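Long-range contact in X-ray repair cross complementing protein 1 variant (Homo sapiens, PDB 6WH1), which probably serves as a scaffold that assembles repair complexes at DNA single-strand breaks and binds poly-ADP-ribose, its C-terminal BRCT domain being the part present here: residues D20-F32 against R71-K83. Numbering follows the deposited sequence.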
ATOM      1  N   ASP A  20       2.626   7.497  11.172  1.00 85.37           N
ATOM      2  CA  ASP A  20       2.143   7.176   9.835  1.00 88.28           C
ATOM      3  C   ASP A  20       2.775   5.902   9.283  1.00 83.09           C
ATOM      4  O   ASP A  20       2.755   5.675   8.065  1.00 82.26           O
ATOM      5  CB  ASP A  20       2.397   8.352   8.889  1.00 94.74           C
ATOM      6  CG  ASP A  20       3.880   8.555   8.571  1.00103.12           C
ATOM      7  OD1 ASP A  20       4.183   9.450   7.754  1.00108.18           O
ATOM      8  OD2 ASP A  20       4.746   7.849   9.135  1.00103.49           O
ATOM      9  N   GLU A  21       3.360   5.081  10.158  1.00 78.41           N
ATOM     10  CA  GLU A  21       4.058   3.886   9.700  1.00 73.12           C
ATOM     11  C   GLU A  21       3.123   2.970   8.923  1.00 62.02           C
ATOM     12  O   GLU A  21       3.535   2.340   7.946  1.00 62.95           O
ATOM     13  CB  GLU A  21       4.670   3.145  10.888  1.00 79.30           C
ATOM     14  CG  GLU A  21       6.006   3.702  11.363  1.00 86.51           C
ATOM     15  CD  GLU A  21       6.929   2.619  11.895  1.00 90.17           C
ATOM     16  OE1 GLU A  21       6.435   1.512  12.201  1.00 88.64           O
ATOM     17  OE2 GLU A  21       8.146   2.874  12.001  1.00 93.58           O
ATOM     18  N   ARG A  22       1.858   2.888   9.342  1.00 53.87           N
ATOM     19  CA  ARG A  22       0.898   2.040   8.640  1.00 57.51           C
ATOM     20  C   ARG A  22       0.732   2.492   7.194  1.00 62.34           C
ATOM     21  O   ARG A  22       0.788   1.677   6.261  1.00 64.34           O
ATOM     22  CB  ARG A  22      -0.442   2.060   9.378  1.00 60.00           C
ATOM     23  CG  ARG A  22      -1.501   1.142   8.789  1.00 59.57           C
ATOM     24  CD  ARG A  22      -2.670   0.956   9.752  1.00 64.66           C
ATOM     25  NE  ARG A  22      -2.461  -0.163  10.669  1.00 71.11           N
ATOM     26  CZ  ARG A  22      -2.809  -1.421  10.410  1.00 74.61           C
ATOM     27  NH1 ARG A  22      -3.385  -1.730   9.254  1.00 72.70           N
ATOM     28  NH2 ARG A  22      -2.580  -2.374  11.306  1.00 75.46           N
ATOM     29  N   ARG A  23       0.541   3.799   6.992  1.00 59.75           N
ATOM     30  CA  ARG A  23       0.415   4.341   5.644  1.00 57.31           C
ATOM     31  C   ARG A  23       1.680   4.093   4.833  1.00 56.32           C
ATOM     32  O   ARG A  23       1.608   3.733   3.649  1.00 59.67           O
ATOM     33  CB  ARG A  23       0.106   5.838   5.713  1.00 62.59           C
ATOM     34  CG  ARG A  23      -0.922   6.316   4.702  1.00 67.10           C
ATOM     35  CD  ARG A  23      -0.972   7.842   4.633  1.00 75.87           C
ATOM     36  NE  ARG A  23       0.255   8.399   4.067  1.00 81.45           N
ATOM     37  CZ  ARG A  23       0.433   8.654   2.774  1.00 82.49           C
ATOM     38  NH1 ARG A  23      -0.538   8.406   1.905  1.00 81.85           N
ATOM     39  NH2 ARG A  23       1.584   9.157   2.349  1.00 83.55           N
ATOM     40  N   LYS A  24       2.850   4.274   5.451  1.00 52.22           N
ATOM     41  CA  LYS A  24       4.098   4.072   4.720  1.00 55.70           C
ATOM     42  C   LYS A  24       4.254   2.618   4.280  1.00 55.58           C
ATOM     43  O   LYS A  24       4.673   2.341   3.147  1.00 53.58           O
ATOM     44  CB  LYS A  24       5.280   4.512   5.584  1.00 63.57           C
ATOM     45  CG  LYS A  24       6.633   4.414   4.905  1.00 71.57           C
ATOM     46  CD  LYS A  24       7.731   4.967   5.802  1.00 81.59           C
ATOM     47  CE  LYS A  24       8.488   6.099   5.127  1.00 89.48           C
ATOM     48  NZ  LYS A  24       9.743   5.617   4.483  1.00 90.85           N
ATOM     49  N   LEU A  25       3.912   1.676   5.164  1.00 55.66           N
ATOM     50  CA  LEU A  25       4.007   0.260   4.820  1.00 52.66           C
ATOM     51  C   LEU A  25       3.036  -0.099   3.706  1.00 48.33           C
ATOM     52  O   LEU A  25       3.385  -0.853   2.787  1.00 42.40           O
ATOM     53  CB  LEU A  25       3.740  -0.599   6.055  1.00 49.30           C
ATOM     54  CG  LEU A  25       4.774  -0.465   7.171  1.00 48.15           C
ATOM     55  CD1 LEU A  25       4.186  -0.917   8.500  1.00 44.28           C
ATOM     56  CD2 LEU A  25       6.019  -1.263   6.818  1.00 52.67           C
ATOM     57  N   ILE A  26       1.807   0.420   3.781  1.00 47.16           N
ATOM     58  CA  ILE A  26       0.853   0.212   2.695  1.00 48.86           C
ATOM     59  C   ILE A  26       1.440   0.717   1.383  1.00 49.54           C
ATOM     60  O   ILE A  26       1.414   0.021   0.357  1.00 51.51           O
ATOM     61  CB  ILE A  26      -0.486   0.897   3.019  1.00 49.51           C
ATOM     62  CG1 ILE A  26      -1.236   0.112   4.100  1.00 44.90           C
ATOM     63  CG2 ILE A  26      -1.329   1.056   1.757  1.00 43.78           C
ATOM     64  CD1 ILE A  26      -2.404   0.865   4.697  1.00 39.79           C
ATOM     65  N   ARG A  27       2.014   1.923   1.412  1.00 50.68           N
ATOM     66  CA  ARG A  27       2.599   2.504   0.211  1.00 55.60           C
ATOM     67  C   ARG A  27       3.677   1.599  -0.373  1.00 58.86           C
ATOM     68  O   ARG A  27       3.662   1.292  -1.568  1.00 57.34           O
ATOM     69  CB  ARG A  27       3.170   3.888   0.528  1.00 55.80           C
ATOM     70  CG  ARG A  27       3.928   4.532  -0.624  1.00 56.96           C
ATOM     71  CD  ARG A  27       4.357   5.955  -0.284  1.00 62.80           C
ATOM     72  NE  ARG A  27       5.265   6.513  -1.284  1.00 69.73           N
ATOM     73  CZ  ARG A  27       5.741   7.754  -1.254  1.00 79.29           C
ATOM     74  NH1 ARG A  27       6.562   8.177  -2.206  1.00 83.41           N
ATOM     75  NH2 ARG A  27       5.395   8.575  -0.270  1.00 83.64           N
ATOM     76  N   TYR A  28       4.616   1.146   0.461  1.00 60.76           N
ATOM     77  CA  TYR A  28       5.760   0.402  -0.067  1.00 60.72           C
ATOM     78  C   TYR A  28       5.351  -0.982  -0.565  1.00 54.95           C
ATOM     79  O   TYR A  28       5.766  -1.407  -1.659  1.00 51.12           O
ATOM     80  CB  TYR A  28       6.853   0.293   0.994  1.00 60.27           C
ATOM     81  CG  TYR A  28       7.549   1.602   1.292  1.00 67.36           C
ATOM     82  CD1 TYR A  28       7.357   2.713   0.483  1.00 71.99           C
ATOM     83  CD2 TYR A  28       8.403   1.723   2.381  1.00 72.16           C
ATOM     84  CE1 TYR A  28       7.992   3.913   0.753  1.00 74.80           C
ATOM     85  CE2 TYR A  28       9.042   2.916   2.657  1.00 76.22           C
ATOM     86  CZ  TYR A  28       8.833   4.008   1.840  1.00 76.59           C
ATOM     87  OH  TYR A  28       9.470   5.196   2.115  1.00 78.37           O
ATOM     88  N   VAL A  29       4.541  -1.700   0.218  1.00 50.25           N
ATOM     89  CA  VAL A  29       4.097  -3.023  -0.206  1.00 47.34           C
ATOM     90  C   VAL A  29       3.317  -2.926  -1.510  1.00 49.93           C
ATOM     91  O   VAL A  29       3.514  -3.736  -2.426  1.00 49.40           O
ATOM     92  CB  VAL A  29       3.273  -3.697   0.908  1.00 45.04           C
ATOM     93  CG1 VAL A  29       2.667  -5.003   0.410  1.00 40.16           C
ATOM     94  CG2 VAL A  29       4.143  -3.948   2.128  1.00 45.41           C
ATOM     95  N   THR A  30       2.436  -1.925  -1.634  1.00 50.38           N
ATOM     96  CA  THR A  30       1.708  -1.744  -2.885  1.00 49.40           C
ATOM     97  C   THR A  30       2.660  -1.415  -4.027  1.00 51.69           C
ATOM     98  O   THR A  30       2.550  -1.976  -5.124  1.00 52.64           O
ATOM     99  CB  THR A  30       0.667  -0.637  -2.734  1.00 46.58           C
ATOM    100  OG1 THR A  30      -0.104  -0.860  -1.548  1.00 45.20           O
ATOM    101  CG2 THR A  30      -0.257  -0.608  -3.946  1.00 48.68           C
ATOM    102  N   ALA A  31       3.606  -0.505  -3.779  1.00 50.59           N
ATOM    103  CA  ALA A  31       4.527  -0.057  -4.815  1.00 53.92           C
ATOM    104  C   ALA A  31       5.269  -1.230  -5.427  1.00 55.78           C
ATOM    105  O   ALA A  31       5.396  -1.334  -6.653  1.00 54.48           O
ATOM    106  CB  ALA A  31       5.514   0.951  -4.227  1.00 52.83           C
ATOM    107  N   PHE A  32       5.761  -2.134  -4.585  1.00 54.99           N
ATOM    108  CA  PHE A  32       6.536  -3.260  -5.078  1.00 53.97           C
ATOM    109  C   PHE A  32       5.665  -4.477  -5.374  1.00 55.69           C
ATOM    110  O   PHE A  32       6.174  -5.604  -5.419  1.00 59.22           O
ATOM    111  CB  PHE A  32       7.654  -3.567  -4.084  1.00 50.49           C
ATOM    112  CG  PHE A  32       8.447  -2.345  -3.706  1.00 54.55           C
ATOM    113  CD1 PHE A  32       8.818  -1.427  -4.675  1.00 59.92           C
ATOM    114  CD2 PHE A  32       8.793  -2.093  -2.389  1.00 56.56           C
ATOM    115  CE1 PHE A  32       9.536  -0.292  -4.343  1.00 65.12           C
ATOM    116  CE2 PHE A  32       9.517  -0.959  -2.052  1.00 58.02           C
ATOM    117  CZ  PHE A  32       9.885  -0.058  -3.031  1.00 61.68           C
ATOM    118  N   ARG A  71       9.377  -7.435  10.944  1.00 46.26           N
ATOM    119  CA  ARG A  71       9.263  -6.061  11.402  1.00 49.79           C
ATOM    120  C   ARG A  71       9.161  -5.101  10.219  1.00 52.45           C
ATOM    121  O   ARG A  71       9.620  -5.414   9.114  1.00 51.22           O
ATOM    122  CB  ARG A  71      10.466  -5.691  12.262  1.00 49.77           C
ATOM    123  CG  ARG A  71      10.598  -6.541  13.516  1.00 53.12           C
ATOM    124  CD  ARG A  71       9.994  -5.842  14.718  1.00 56.68           C
ATOM    125  NE  ARG A  71      10.102  -6.645  15.933  1.00 63.65           N
ATOM    126  CZ  ARG A  71       9.074  -6.959  16.712  1.00 67.31           C
ATOM    127  NH1 ARG A  71       7.855  -6.535  16.405  1.00 66.07           N
ATOM    128  NH2 ARG A  71       9.264  -7.695  17.801  1.00 68.55           N
ATOM    129  N   PRO A  72       8.557  -3.927  10.430  1.00 52.71           N
ATOM    130  CA  PRO A  72       8.419  -2.955   9.326  1.00 48.89           C
ATOM    131  C   PRO A  72       9.745  -2.494   8.733  1.00 47.74           C
ATOM    132  O   PRO A  72       9.768  -1.989   7.593  1.00 49.92           O
ATOM    133  CB  PRO A  72       7.665  -1.789   9.980  1.00 49.62           C
ATOM    134  CG  PRO A  72       6.930  -2.408  11.129  1.00 52.71           C
ATOM    135  CD  PRO A  72       7.818  -3.509  11.636  1.00 50.65           C
ATOM    136  N   ARG A  73      10.851  -2.643   9.467  1.00 47.25           N
ATOM    137  CA  ARG A  73      12.139  -2.242   8.914  1.00 57.44           C
ATOM    138  C   ARG A  73      12.518  -3.090   7.708  1.00 54.15           C
ATOM    139  O   ARG A  73      13.270  -2.626   6.843  1.00 59.44           O
ATOM    140  CB  ARG A  73      13.234  -2.312   9.979  1.00 64.90           C
ATOM    141  CG  ARG A  73      14.475  -1.522   9.587  1.00 76.69           C
ATOM    142  CD  ARG A  73      15.642  -1.784  10.514  1.00 90.29           C
ATOM    143  NE  ARG A  73      16.921  -1.685   9.814  1.00 99.11           N
ATOM    144  CZ  ARG A  73      18.051  -2.231  10.250  1.00100.35           C
ATOM    145  NH1 ARG A  73      18.059  -2.911  11.390  1.00 99.17           N
ATOM    146  NH2 ARG A  73      19.170  -2.098   9.552  1.00101.93           N
ATOM    147  N   TRP A  74      12.011  -4.321   7.625  1.00 47.08           N
ATOM    148  CA  TRP A  74      12.214  -5.115   6.417  1.00 47.22           C
ATOM    149  C   TRP A  74      11.685  -4.383   5.195  1.00 49.63           C
ATOM    150  O   TRP A  74      12.386  -4.242   4.188  1.00 50.66           O
ATOM    151  CB  TRP A  74      11.527  -6.473   6.552  1.00 44.56           C
ATOM    152  CG  TRP A  74      11.625  -7.324   5.316  1.00 44.03           C
ATOM    153  CD1 TRP A  74      12.718  -7.475   4.511  1.00 45.45           C
ATOM    154  CD2 TRP A  74      10.591  -8.137   4.742  1.00 45.28           C
ATOM    155  NE1 TRP A  74      12.431  -8.334   3.477  1.00 47.55           N
ATOM    156  CE2 TRP A  74      11.133  -8.756   3.596  1.00 47.78           C
ATOM    157  CE3 TRP A  74       9.264  -8.407   5.088  1.00 44.83           C
ATOM    158  CZ2 TRP A  74      10.392  -9.627   2.793  1.00 48.01           C
ATOM    159  CZ3 TRP A  74       8.528  -9.272   4.288  1.00 44.86           C
ATOM    160  CH2 TRP A  74       9.096  -9.869   3.154  1.00 45.95           C
ATOM    161  N   ILE A  75      10.436  -3.916   5.267  1.00 48.60           N
ATOM    162  CA  ILE A  75       9.838  -3.180   4.158  1.00 47.64           C
ATOM    163  C   ILE A  75      10.625  -1.907   3.879  1.00 54.01           C
ATOM    164  O   ILE A  75      10.919  -1.576   2.718  1.00 57.46           O
ATOM    165  CB  ILE A  75       8.360  -2.878   4.468  1.00 47.06           C
ATOM    166  CG1 ILE A  75       7.645  -4.135   4.976  1.00 44.22           C
ATOM    167  CG2 ILE A  75       7.662  -2.313   3.250  1.00 47.52           C
ATOM    168  CD1 ILE A  75       7.398  -5.174   3.912  1.00 43.03           C
ATOM    169  N   TYR A  76      10.981  -1.171   4.939  1.00 50.87           N
ATOM    170  CA  TYR A  76      11.705   0.086   4.746  1.00 57.08           C
ATOM    171  C   TYR A  76      13.017  -0.143   4.005  1.00 60.52           C
ATOM    172  O   TYR A  76      13.319   0.544   3.023  1.00 64.31           O
ATOM    173  CB  TYR A  76      11.972   0.766   6.088  1.00 64.01           C
ATOM    174  CG  TYR A  76      10.731   1.085   6.874  1.00 67.71           C
ATOM    175  CD1 TYR A  76       9.572   1.508   6.236  1.00 68.65           C
ATOM    176  CD2 TYR A  76      10.714   0.960   8.255  1.00 69.86           C
ATOM    177  CE1 TYR A  76       8.433   1.794   6.953  1.00 70.54           C
ATOM    178  CE2 TYR A  76       9.580   1.245   8.982  1.00 72.70           C
ATOM    179  CZ  TYR A  76       8.443   1.663   8.325  1.00 76.17           C
ATOM    180  OH  TYR A  76       7.308   1.947   9.043  1.00 83.45           O
ATOM    181  N   SER A  77      13.814  -1.111   4.465  1.00 59.99           N
ATOM    182  CA  SER A  77      15.115  -1.355   3.848  1.00 66.01           C
ATOM    183  C   SER A  77      14.982  -1.985   2.474  1.00 63.05           C
ATOM    184  O   SER A  77      15.846  -1.771   1.614  1.00 62.81           O
ATOM    185  CB  SER A  77      15.977  -2.235   4.755  1.00 69.14           C
ATOM    186  OG  SER A  77      15.830  -1.874   6.114  1.00 70.48           O
ATOM    187  N   CYS A  78      13.927  -2.772   2.249  1.00 56.34           N
ATOM    188  CA  CYS A  78      13.637  -3.232   0.899  1.00 54.77           C
ATOM    189  C   CYS A  78      13.454  -2.047  -0.032  1.00 61.37           C
ATOM    190  O   CYS A  78      13.930  -2.059  -1.173  1.00 62.61           O
ATOM    191  CB  CYS A  78      12.388  -4.112   0.895  1.00 47.88           C
ATOM    192  SG  CYS A  78      12.661  -5.861   1.254  1.00 53.06           S
ATOM    193  N   ASN A  79      12.783  -1.000   0.452  1.00 61.40           N
ATOM    194  CA  ASN A  79      12.644   0.210  -0.353  1.00 61.21           C
ATOM    195  C   ASN A  79      13.982   0.924  -0.520  1.00 69.24           C
ATOM    196  O   ASN A  79      14.291   1.431  -1.606  1.00 70.74           O
ATOM    197  CB  ASN A  79      11.618   1.152   0.275  1.00 60.62           C
ATOM    198  CG  ASN A  79      11.557   2.495  -0.428  1.00 65.56           C
ATOM    199  OD1 ASN A  79      11.068   2.597  -1.553  1.00 64.30           O
ATOM    200  ND2 ASN A  79      12.068   3.531   0.230  1.00 67.54           N
ATOM    201  N   GLU A  80      14.785   0.973   0.543  1.00 72.17           N
ATOM    202  CA  GLU A  80      16.034   1.733   0.500  1.00 77.50           C
ATOM    203  C   GLU A  80      17.034   1.111  -0.470  1.00 82.02           C
ATOM    204  O   GLU A  80      17.631   1.813  -1.296  1.00 86.32           O
ATOM    205  CB  GLU A  80      16.635   1.839   1.901  1.00 79.73           C
ATOM    206  CG  GLU A  80      15.827   2.699   2.851  1.00 86.58           C
ATOM    207  CD  GLU A  80      16.395   2.710   4.256  1.00 98.52           C
ATOM    208  OE1 GLU A  80      17.578   2.343   4.425  1.00103.01           O
ATOM    209  OE2 GLU A  80      15.657   3.081   5.192  1.00101.95           O
ATOM    210  N   LYS A  81      17.239  -0.203  -0.377  1.00 81.07           N
ATOM    211  CA  LYS A  81      18.116  -0.906  -1.306  1.00 81.24           C
ATOM    212  C   LYS A  81      17.429  -1.239  -2.624  1.00 81.65           C
ATOM    213  O   LYS A  81      18.101  -1.700  -3.554  1.00 84.36           O
ATOM    214  CB  LYS A  81      18.646  -2.189  -0.659  1.00 79.30           C
ATOM    215  CG  LYS A  81      19.487  -1.959   0.592  1.00 81.21           C
ATOM    216  CD  LYS A  81      20.363  -3.165   0.902  1.00 80.24           C
ATOM    217  CE  LYS A  81      20.874  -3.141   2.335  1.00 81.39           C
ATOM    218  NZ  LYS A  81      21.678  -4.356   2.665  1.00 81.18           N
ATOM    219  N   GLN A  82      16.116  -1.009  -2.723  1.00 79.72           N
ATOM    220  CA  GLN A  82      15.336  -1.262  -3.933  1.00 84.22           C
ATOM    221  C   GLN A  82      15.402  -2.726  -4.345  1.00 89.62           C
ATOM    222  O   GLN A  82      15.281  -3.071  -5.523  1.00 96.06           O
ATOM    223  CB  GLN A  82      15.770  -0.343  -5.073  1.00 85.91           C
ATOM    224  CG  GLN A  82      15.104   1.019  -4.989  1.00 84.31           C
ATOM    225  CD  GLN A  82      13.618   0.951  -5.279  1.00 82.20           C
ATOM    226  OE1 GLN A  82      13.208   0.544  -6.365  1.00 83.66           O
ATOM    227  NE2 GLN A  82      12.802   1.342  -4.306  1.00 81.16           N
ATOM    228  N   LYS A  83      15.546  -3.599  -3.359  1.00 88.23           N
ATOM    229  CA  LYS A  83      15.704  -5.013  -3.609  1.00 87.67           C
ATOM    230  C   LYS A  83      14.839  -5.793  -2.633  1.00 77.39           C
ATOM    231  O   LYS A  83      14.350  -5.251  -1.641  1.00 74.98           O
ATOM    232  CB  LYS A  83      17.158  -5.402  -3.454  1.00 97.54           C
ATOM    233  CG  LYS A  83      17.677  -6.012  -4.670  1.00105.72           C
ATOM    234  CD  LYS A  83      18.852  -6.806  -4.304  1.00111.46           C
ATOM    235  CE  LYS A  83      18.493  -8.109  -3.611  1.00112.70           C
ATOM    236  NZ  LYS A  83      19.775  -8.818  -3.522  1.00117.70           N
TER
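Tyr-76 projects from helix 72-81 as a knob into a hole formed by Glu-21, Lys-24, Leu-25 and Tyr-28 of helix 21-31. A long aromatic side chain suits this place, because the helix axes come no closer than 9.8 Å where they cross at 51°. With CG anti to the carbonyl carbon (chi1 -59°), the ring reaches across the groove: Lys-24 CD lies 3.4 Å from Tyr-76 CE1, its methylenes serving as apolar packing, while Leu-25 CD2 touches the same carbon. Tyr-76 CD1 sits at the edge of the Tyr-28 ring, 3.9 Å from Tyr-28 CE2. The phenol oxygen ends beside the Glu-21 carboxylate, at angles too poor for a hydrogen bond.

One turn on, Asn-79 lays its amide almost flat over the Tyr-28 ring, the planes 13° apart, and its CB makes a CH-pi contact 4.0 Å from the ring centroid. Asn-79 OD1 meets the edge of the Phe-32 ring, 3.3 Å from Phe-32 CZ, whose hydrogen points at the oxygen.

Branched Ile-75 packs between Leu-25, Tyr-28 and Val-29: Ile-75 CB lies 3.7 Å from Leu-25 CD2, Ile-75 CG2 3.5 Å from Tyr-28 CB, and CD1 against Val-29 CG2; both Ile-75 and Val-29 touch Phe-11 of the sheet. An alanine in place of Tyr-76 would remove the carbon at the edge of the Tyr-28 ring and would probably open a gap between Lys-24 and Leu-25. With no hydrogen bond across, this pairing of the first and last BRCT helices rests on shape and apolar contact, polar groups contributing mainly carbon frames and flat surfaces.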